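Local coordinates for MATE family efflux transporter (Vibrio cholerae, PDB 6IDP), which probably exports drugs and other toxic compounds across the bacterial inner membrane, coupled to protons, as a multidrug transporter of the MATE family, at residues K83-Y86 with A87-G91; Q308-R311 with I312-F316; Q315-L318 with G319-L323. All coordinates share one frame; numbering follows the deposited sequence.

Interaction 1: residues K83-Y86 with A87-G91. With OLC ((2R)-2,3-dihydroxypropyl (9Z)-octadec-9-enoate), chain J.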
loop_
_atom_site.group_PDB
_atom_site.type_symbol
_atom_site.label_atom_id
_atom_site.label_comp_id
_atom_site.label_asym_id
_atom_site.label_seq_id
_atom_site.Cartn_x
_atom_site.Cartn_y
_atom_site.Cartn_z
ATOM N N LYS A 83 -5.132 25.221 12.444
ATOM C CA LYS A 83 -3.906 25.186 13.238
ATOM C C LYS A 83 -2.672 25.168 12.340
ATOM O O LYS A 83 -1.966 24.162 12.249
ATOM C CB LYS A 83 -3.908 23.972 14.168
ATOM C CG LYS A 83 -5.036 23.996 15.183
ATOM C CD LYS A 83 -5.188 22.665 15.899
ATOM C CE LYS A 83 -6.263 22.752 16.979
ATOM N NZ LYS A 83 -6.589 21.413 17.558
ATOM N N THR A 84 -2.420 26.303 11.695
ATOM C CA THR A 84 -1.386 26.424 10.673
ATOM C C THR A 84 0.025 26.139 11.183
ATOM O O THR A 84 0.775 25.388 10.560
ATOM C CB THR A 84 -1.404 27.830 10.054
ATOM O OG1 THR A 84 -2.726 28.128 9.587
ATOM C CG2 THR A 84 -0.423 27.921 8.896
ATOM N N GLU A 85 0.388 26.750 12.308
ATOM C CA GLU A 85 1.716 26.561 12.877
ATOM C C GLU A 85 1.917 25.115 13.323
ATOM O O GLU A 85 2.934 24.494 13.019
ATOM C CB GLU A 85 1.938 27.511 14.055
ATOM C CG GLU A 85 3.308 27.385 14.706
ATOM C CD GLU A 85 4.437 27.855 13.805
ATOM O OE1 GLU A 85 5.578 27.373 13.974
ATOM O OE2 GLU A 85 4.184 28.712 12.931
ATOM N N TYR A 86 0.929 24.587 14.035
ATOM C CA TYR A 86 1.012 23.245 14.593
ATOM C C TYR A 86 1.118 22.182 13.502
ATOM O O TYR A 86 1.840 21.197 13.657
ATOM C CB TYR A 86 -0.203 22.981 15.486
ATOM C CG TYR A 86 -0.310 21.566 16.003
ATOM C CD1 TYR A 86 0.666 21.030 16.831
ATOM C CD2 TYR A 86 -1.403 20.773 15.678
ATOM C CE1 TYR A 86 0.565 19.736 17.307
ATOM C CE2 TYR A 86 -1.516 19.481 16.152
ATOM C CZ TYR A 86 -0.529 18.966 16.965
ATOM O OH TYR A 86 -0.641 17.678 17.436
ATOM N N ALA A 87 0.411 22.391 12.396
ATOM C CA ALA A 87 0.420 21.438 11.295
ATOM C C ALA A 87 1.798 21.321 10.642
ATOM O O ALA A 87 2.238 20.218 10.312
ATOM C CB ALA A 87 -0.623 21.822 10.256
ATOM N N LYS A 88 2.482 22.445 10.456
ATOM C CA LYS A 88 3.789 22.406 9.802
ATOM C C LYS A 88 4.898 22.008 10.775
ATOM O O LYS A 88 5.947 21.529 10.356
ATOM C CB LYS A 88 4.108 23.749 9.140
ATOM C CG LYS A 88 4.381 24.892 10.086
ATOM C CD LYS A 88 4.821 26.114 9.298
ATOM C CE LYS A 88 5.161 27.272 10.211
ATOM N NZ LYS A 88 5.704 28.435 9.451
ATOM N N GLN A 89 4.664 22.203 12.069
ATOM C CA GLN A 89 5.567 21.669 13.082
ATOM C C GLN A 89 5.484 20.147 13.087
ATOM O O GLN A 89 6.490 19.459 13.236
ATOM C CB GLN A 89 5.233 22.218 14.470
ATOM C CG GLN A 89 5.592 23.676 14.684
ATOM C CD GLN A 89 5.060 24.207 15.998
ATOM O OE1 GLN A 89 3.988 23.809 16.451
ATOM N NE2 GLN A 89 5.810 25.105 16.623
ATOM N N LEU A 90 4.270 19.631 12.929
ATOM C CA LEU A 90 4.050 18.193 12.839
ATOM C C LEU A 90 4.757 17.616 11.623
ATOM O O LEU A 90 5.282 16.505 11.672
ATOM C CB LEU A 90 2.555 17.871 12.766
ATOM C CG LEU A 90 1.734 17.972 14.050
ATOM C CD1 LEU A 90 0.277 17.654 13.756
ATOM C CD2 LEU A 90 2.284 17.037 15.115
ATOM N N GLY A 91 4.760 18.379 10.533
ATOM C CA GLY A 91 5.414 17.961 9.306
ATOM C C GLY A 91 6.894 17.742 9.532
ATOM O O GLY A 91 7.464 16.749 9.075
HETATM C C18 OLC J . -2.989 24.909 18.627
HETATM C C17 OLC J . -3.163 23.601 19.369
HETATM C C16 OLC J . -2.226 22.561 18.792
HETATM C C15 OLC J . -2.463 21.231 19.475
HETATM C C13 OLC J . -4.056 19.363 19.765
HETATM C C14 OLC J . -3.808 20.678 19.058
#
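The N-terminal end of helix 84-111 brings Tyr86 against Leu90 one turn on, with Lys83 as N-cap residue just ahead of the helix. Its carbonyl opens the bond ladder: Ala87 N donates to Lys83 O at 3.0 Å, and Gln89 N to Glu85 O and Leu90 N to Tyr86 O repeat the step, while Lys88 N holds Thr84 O only weakly. CG of Tyr86 lies anti to the backbone N (chi1 174°), which carries the ring forward along the helix over Leu90. Leu90 CD1 sits over one ring face in a CH-pi contact, 3.8 Å from the centroid of the Tyr86 ring, nearest CE2. The opposite face takes the acyl chain of a monoolein, whose C16 approaches Tyr86 CG to 3.5 Å; farther along the same lipid, C14 lies 3.2 Å from Lys83 NZ. Away from the ring Glu85 bends at chi2 (68°) and offers OE2 to Lys88, a long salt bridge of 3.8 Å to NZ. The carboxylate of Glu85 stands almost perpendicular to the Gln89 amide, whose NE2 instead donates to Gln220 O. Helix 54-80 backs Ala87 and Leu90. The tyrosine ring is thus held between leucine and lipid by dispersion forces, while the stretched ion pair probably adds only modest electrostatic stabilisation beside the regular backbone bonds.

Interaction 2: residues Q308-R311 with I312-F316. With OLC ((2R)-2,3-dihydroxypropyl (9Z)-octadec-9-enoate), chain P; OLC ((2R)-2,3-dihydroxypropyl (9Z)-octadec-9-enoate), chain G.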
loop_
_atom_site.group_PDB
_atom_site.type_symbol
_atom_site.label_atom_id
_atom_site.label_comp_id
_atom_site.label_asym_id
_atom_site.label_seq_id
_atom_site.Cartn_x
_atom_site.Cartn_y
_atom_site.Cartn_z
ATOM N N GLN A 308 -21.104 12.844 2.093
ATOM C CA GLN A 308 -21.320 12.903 0.649
ATOM C C GLN A 308 -20.124 12.351 -0.140
ATOM O O GLN A 308 -20.294 11.522 -1.031
ATOM C CB GLN A 308 -21.627 14.343 0.214
ATOM C CG GLN A 308 -22.951 14.872 0.753
ATOM C CD GLN A 308 -23.311 16.251 0.223
ATOM O OE1 GLN A 308 -22.447 17.107 0.028
ATOM N NE2 GLN A 308 -24.600 16.473 -0.002
ATOM N N LEU A 309 -18.921 12.804 0.197
ATOM C CA LEU A 309 -17.713 12.394 -0.520
ATOM C C LEU A 309 -17.449 10.891 -0.405
ATOM O O LEU A 309 -17.012 10.254 -1.367
ATOM C CB LEU A 309 -16.498 13.174 -0.010
ATOM C CG LEU A 309 -15.154 12.889 -0.681
ATOM C CD1 LEU A 309 -15.216 13.173 -2.177
ATOM C CD2 LEU A 309 -14.048 13.701 -0.024
ATOM N N VAL A 310 -17.713 10.328 0.771
ATOM C CA VAL A 310 -17.510 8.901 0.985
ATOM C C VAL A 310 -18.486 8.083 0.139
ATOM O O VAL A 310 -18.105 7.081 -0.471
ATOM C CB VAL A 310 -17.659 8.527 2.477
ATOM C CG1 VAL A 310 -17.743 7.013 2.654
ATOM C CG2 VAL A 310 -16.494 9.090 3.279
ATOM N N ARG A 311 -19.739 8.522 0.091
ATOM C CA ARG A 311 -20.742 7.837 -0.714
ATOM C C ARG A 311 -20.418 7.947 -2.202
ATOM O O ARG A 311 -20.610 6.991 -2.952
ATOM C CB ARG A 311 -22.137 8.395 -0.421
ATOM C CG ARG A 311 -22.722 7.890 0.890
ATOM C CD ARG A 311 -24.019 8.593 1.248
ATOM N NE ARG A 311 -24.666 7.972 2.401
ATOM C CZ ARG A 311 -25.663 7.096 2.318
ATOM N NH1 ARG A 311 -26.139 6.741 1.133
ATOM N NH2 ARG A 311 -26.188 6.579 3.420
ATOM N N ILE A 312 -19.924 9.108 -2.621
ATOM C CA ILE A 312 -19.451 9.290 -3.991
ATOM C C ILE A 312 -18.332 8.299 -4.297
ATOM O O ILE A 312 -18.349 7.628 -5.328
ATOM C CB ILE A 312 -18.947 10.729 -4.238
ATOM C CG1 ILE A 312 -20.110 11.716 -4.211
ATOM C CG2 ILE A 312 -18.221 10.826 -5.573
ATOM C CD1 ILE A 312 -19.680 13.163 -4.365
ATOM N N ALA A 313 -17.372 8.204 -3.383
ATOM C CA ALA A 313 -16.257 7.274 -3.524
ATOM C C ALA A 313 -16.735 5.826 -3.611
ATOM O O ALA A 313 -16.230 5.048 -4.420
ATOM C CB ALA A 313 -15.286 7.437 -2.364
ATOM N N CYS A 314 -17.702 5.469 -2.771
ATOM C CA CYS A 314 -18.235 4.111 -2.765
ATOM C C CYS A 314 -18.980 3.801 -4.058
ATOM O O CYS A 314 -18.899 2.686 -4.572
ATOM C CB CYS A 314 -19.157 3.894 -1.563
ATOM S SG CYS A 314 -18.297 3.744 0.018
ATOM N N GLN A 315 -19.705 4.788 -4.578
ATOM C CA GLN A 315 -20.424 4.621 -5.835
ATOM C C GLN A 315 -19.466 4.331 -6.981
ATOM O O GLN A 315 -19.711 3.432 -7.788
ATOM C CB GLN A 315 -21.256 5.861 -6.158
ATOM C CG GLN A 315 -22.479 6.032 -5.281
ATOM C CD GLN A 315 -23.155 7.370 -5.492
ATOM O OE1 GLN A 315 -23.114 7.935 -6.585
ATOM N NE2 GLN A 315 -23.775 7.890 -4.440
ATOM N N PHE A 316 -18.378 5.090 -7.051
ATOM C CA PHE A 316 -17.389 4.875 -8.097
ATOM C C PHE A 316 -16.797 3.472 -8.006
ATOM O O PHE A 316 -16.750 2.752 -8.999
ATOM C CB PHE A 316 -16.269 5.916 -8.028
ATOM C CG PHE A 316 -15.106 5.604 -8.929
ATOM C CD1 PHE A 316 -15.158 5.902 -10.282
ATOM C CD2 PHE A 316 -13.967 5.000 -8.427
ATOM C CE1 PHE A 316 -14.090 5.605 -11.114
ATOM C CE2 PHE A 316 -12.893 4.700 -9.257
ATOM C CZ PHE A 316 -12.957 5.005 -10.601
HETATM C C18 OLC P . -8.922 8.076 -11.433
HETATM C C10 OLC P . -15.928 10.245 -10.549
HETATM C C9 OLC P . -16.606 11.006 -11.437
HETATM C C17 OLC P . -10.255 7.361 -11.372
HETATM C C11 OLC P . -15.032 10.883 -9.507
HETATM C C8 OLC P . -16.492 12.517 -11.413
HETATM C C16 OLC P . -11.321 8.310 -10.865
HETATM C C12 OLC P . -14.640 9.867 -8.454
HETATM C C7 OLC P . -16.909 13.086 -12.754
HETATM C C15 OLC P . -11.232 8.420 -9.360
HETATM C C13 OLC P . -13.633 8.887 -9.016
HETATM C C6 OLC P . -18.294 13.690 -12.663
HETATM C C14 OLC P . -12.234 9.444 -8.874
HETATM C C5 OLC P . -18.229 15.010 -11.925
HETATM C C18 OLC G . -20.866 -4.496 -1.518
HETATM C C10 OLC G . -23.060 4.096 -0.763
HETATM C C9 OLC G . -23.965 4.918 -1.334
HETATM C C17 OLC G . -21.001 -4.251 -0.031
HETATM C C11 OLC G . -23.474 2.697 -0.359
HETATM C C16 OLC G . -20.671 -2.807 0.282
HETATM C C12 OLC G . -22.257 1.837 -0.091
HETATM C C15 OLC G . -21.896 -1.933 0.108
HETATM C C13 OLC G . -22.706 0.417 0.189
HETATM C C14 OLC G . -21.498 -0.486 0.315
#
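Ile312 packs back onto the carbonyl of Gln308, one turn earlier in helix 303-330, and this is the close side of the contact. Its CG1, anti to the carbonyl carbon (chi1 -69°), comes within 3.2 Å of Gln308 O, the same oxygen that accepts Ile312 N at 2.9 Å with a fairly straight N-H (162°). Ala313 N to Leu309 O, Cys314 N to Val310 O and Gln315 N to Arg311 O continue the alpha-helical pattern, so the backbone does most of the holding. Between side chains the touch is light: Val310 CG1 and Cys314 SG stay 4.2 Å apart. The looser side carries Arg311 and the exposed Gln315. Arg311 runs extended from CG to NE, and NH1 reaches a monoolein chain at C9, 3.8 Å away; C10 of that lipid lies 4.0 Å from Cys314 CB. Gln315 CG lies as close, 3.1 Å from Arg311 O, but its chain then runs on extended. A second monoolein lays C13 over one face of the Phe316 ring, 3.6 Å from CD1. Three helices pack against the rest of the surface: Leu309 meets helix 281-299, Val310 and Ala313 face helix 360-375, which shares Cys314 with the first lipid, and Gln308 and Ile312 rest on helix 5-39.

Interaction 3: residues Q315-L318 with G319-L323. With OLC ((2R)-2,3-dihydroxypropyl (9Z)-octadec-9-enoate), chain P; OLC ((2R)-2,3-dihydroxypropyl (9Z)-octadec-9-enoate), chain F.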
loop_
_atom_site.group_PDB
_atom_site.type_symbol
_atom_site.label_atom_id
_atom_site.label_comp_id
_atom_site.label_asym_id
_atom_site.label_seq_id
_atom_site.Cartn_x
_atom_site.Cartn_y
_atom_site.Cartn_z
ATOM N N GLN A 315 -19.705 4.788 -4.578
ATOM C CA GLN A 315 -20.424 4.621 -5.835
ATOM C C GLN A 315 -19.466 4.331 -6.981
ATOM O O GLN A 315 -19.711 3.432 -7.788
ATOM C CB GLN A 315 -21.256 5.861 -6.158
ATOM C CG GLN A 315 -22.479 6.032 -5.281
ATOM C CD GLN A 315 -23.155 7.370 -5.492
ATOM O OE1 GLN A 315 -23.114 7.935 -6.585
ATOM N NE2 GLN A 315 -23.775 7.890 -4.440
ATOM N N PHE A 316 -18.378 5.090 -7.051
ATOM C CA PHE A 316 -17.389 4.875 -8.097
ATOM C C PHE A 316 -16.797 3.472 -8.006
ATOM O O PHE A 316 -16.750 2.752 -8.999
ATOM C CB PHE A 316 -16.269 5.916 -8.028
ATOM C CG PHE A 316 -15.106 5.604 -8.929
ATOM C CD1 PHE A 316 -15.158 5.902 -10.282
ATOM C CD2 PHE A 316 -13.967 5.000 -8.427
ATOM C CE1 PHE A 316 -14.090 5.605 -11.114
ATOM C CE2 PHE A 316 -12.893 4.700 -9.257
ATOM C CZ PHE A 316 -12.957 5.005 -10.601
ATOM N N VAL A 317 -16.353 3.092 -6.811
ATOM C CA VAL A 317 -15.714 1.798 -6.600
ATOM C C VAL A 317 -16.608 0.635 -7.025
ATOM O O VAL A 317 -16.173 -0.255 -7.754
ATOM C CB VAL A 317 -15.307 1.613 -5.126
ATOM C CG1 VAL A 317 -14.915 0.167 -4.857
ATOM C CG2 VAL A 317 -14.165 2.553 -4.775
ATOM N N LEU A 318 -17.861 0.653 -6.578
ATOM C CA LEU A 318 -18.815 -0.387 -6.944
ATOM C C LEU A 318 -19.054 -0.435 -8.451
ATOM O O LEU A 318 -19.035 -1.506 -9.054
ATOM C CB LEU A 318 -20.141 -0.172 -6.212
ATOM C CG LEU A 318 -20.059 -0.419 -4.707
ATOM C CD1 LEU A 318 -21.404 -0.184 -4.045
ATOM C CD2 LEU A 318 -19.562 -1.831 -4.451
ATOM N N GLY A 319 -19.273 0.729 -9.053
ATOM C CA GLY A 319 -19.519 0.805 -10.481
ATOM C C GLY A 319 -18.313 0.418 -11.320
ATOM O O GLY A 319 -18.424 -0.360 -12.265
ATOM N N PHE A 320 -17.157 0.963 -10.962
ATOM C CA PHE A 320 -15.924 0.757 -11.714
ATOM C C PHE A 320 -15.464 -0.704 -11.679
ATOM O O PHE A 320 -15.082 -1.265 -12.709
ATOM C CB PHE A 320 -14.833 1.682 -11.166
ATOM C CG PHE A 320 -13.551 1.660 -11.945
ATOM C CD1 PHE A 320 -13.488 2.186 -13.227
ATOM C CD2 PHE A 320 -12.396 1.148 -11.377
ATOM C CE1 PHE A 320 -12.297 2.177 -13.936
ATOM C CE2 PHE A 320 -11.204 1.138 -12.079
ATOM C CZ PHE A 320 -11.154 1.651 -13.360
ATOM N N GLN A 321 -15.510 -1.323 -10.502
ATOM C CA GLN A 321 -15.109 -2.721 -10.381
ATOM C C GLN A 321 -16.136 -3.673 -11.006
ATOM O O GLN A 321 -15.795 -4.794 -11.373
ATOM C CB GLN A 321 -14.875 -3.095 -8.912
ATOM C CG GLN A 321 -13.820 -2.248 -8.194
ATOM C CD GLN A 321 -12.465 -2.271 -8.876
ATOM O OE1 GLN A 321 -12.030 -3.304 -9.391
ATOM N NE2 GLN A 321 -11.791 -1.125 -8.883
ATOM N N LEU A 322 -17.386 -3.233 -11.124
ATOM C CA LEU A 322 -18.399 -4.036 -11.807
ATOM C C LEU A 322 -18.084 -4.125 -13.298
ATOM O O LEU A 322 -18.153 -5.202 -13.894
ATOM C CB LEU A 322 -19.803 -3.460 -11.598
ATOM C CG LEU A 322 -20.936 -4.098 -12.414
ATOM C CD1 LEU A 322 -21.021 -5.598 -12.171
ATOM C CD2 LEU A 322 -22.271 -3.437 -12.100
ATOM N N LEU A 323 -17.736 -2.986 -13.889
ATOM C CA LEU A 323 -17.350 -2.933 -15.295
ATOM C C LEU A 323 -16.124 -3.793 -15.585
ATOM O O LEU A 323 -16.111 -4.563 -16.546
ATOM C CB LEU A 323 -17.076 -1.493 -15.718
ATOM C CG LEU A 323 -18.303 -0.587 -15.748
ATOM C CD1 LEU A 323 -17.948 0.754 -16.370
ATOM C CD2 LEU A 323 -19.440 -1.263 -16.502
HETATM C C18 OLC P . -8.922 8.076 -11.433
HETATM C C10 OLC P . -15.928 10.245 -10.549
HETATM C C9 OLC P . -16.606 11.006 -11.437
HETATM C C17 OLC P . -10.255 7.361 -11.372
HETATM C C11 OLC P . -15.032 10.883 -9.507
HETATM C C8 OLC P . -16.492 12.517 -11.413
HETATM C C16 OLC P . -11.321 8.310 -10.865
HETATM C C12 OLC P . -14.640 9.867 -8.454
HETATM C C7 OLC P . -16.909 13.086 -12.754
HETATM C C15 OLC P . -11.232 8.420 -9.360
HETATM C C13 OLC P . -13.633 8.887 -9.016
HETATM C C6 OLC P . -18.294 13.690 -12.663
HETATM C C14 OLC P . -12.234 9.444 -8.874
HETATM C C5 OLC P . -18.229 15.010 -11.925
HETATM C C18 OLC F . -18.676 -4.490 -8.041
HETATM C C10 OLC F . -23.282 -0.946 -9.051
HETATM C C9 OLC F . -23.324 0.382 -8.806
HETATM C C17 OLC F . -19.811 -5.472 -8.226
HETATM C C11 OLC F . -23.689 -1.956 -7.996
HETATM C C8 OLC F . -23.780 0.918 -7.466
HETATM C C16 OLC F . -20.678 -5.478 -6.988
HETATM C C12 OLC F . -23.690 -3.349 -8.595
HETATM C C15 OLC F . -21.889 -6.352 -7.225
HETATM C C13 OLC F . -23.331 -4.364 -7.529
HETATM C C14 OLC F . -22.830 -5.640 -8.174
#
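Phe320 leans on Phe316 from the following turn of helix 303-330, and its side chain can be followed outward. CB starts 3.1 Å from Phe316 O, the carbonyl that also accepts Phe320 N in a short bond of 2.7 Å, and at the same time lies over a face of the Phe316 ring, 4.0 Å from its centroid. CG meets Phe316 CZ at 3.7 Å; CD1 and CD2 flank that same atom a little farther off, while CE1, CE2 and CZ run on past Phe316, with no atom of that ring within 4.2 Å. With CG anti to the backbone N (chi1 -174°), as it is in Phe316, both rings point the same way. Their planes are 15° from parallel but slid apart, leaving little overlap at a centroid separation of 4.9 Å. Ala282 of helix 281-299 and another monoolein also touch Phe320. Elsewhere Gln321 CG packs on Val317 O at 3.1 Å, and the end carbon C18 of a different lipid lies 3.2 Å from Leu318 O. The aromatic pair therefore relies on CH-pi and dispersion contact more than on full ring stacking, leaving a largely apolar surface, with a monoolein chain on the far face of the Phe316 ring.

Overall arrangement
Interactions 2 and 3 are overlapping stretches of helix 303-330, with centres about 11 Å apart, sharing Gln315 and Phe316 and the same monoolein. Interaction 1 belongs to helix 84-111 in the other MatE range, its nearest atoms about 19 Å from interaction 2 and 28 Å from interaction 3. Interaction 2 is the most buried, its side chains turned mainly to neighbouring helices; the other two are partly buried. Chemistry follows place: at the helix start, interaction 1 adds a long salt bridge to its aromatic contact, interaction 2 rests chiefly on backbone hydrogen bonds with little side-chain contact within the helix, and interaction 3 pairs two aromatic rings without any ion pair. All three have a lipid acyl chain alongside.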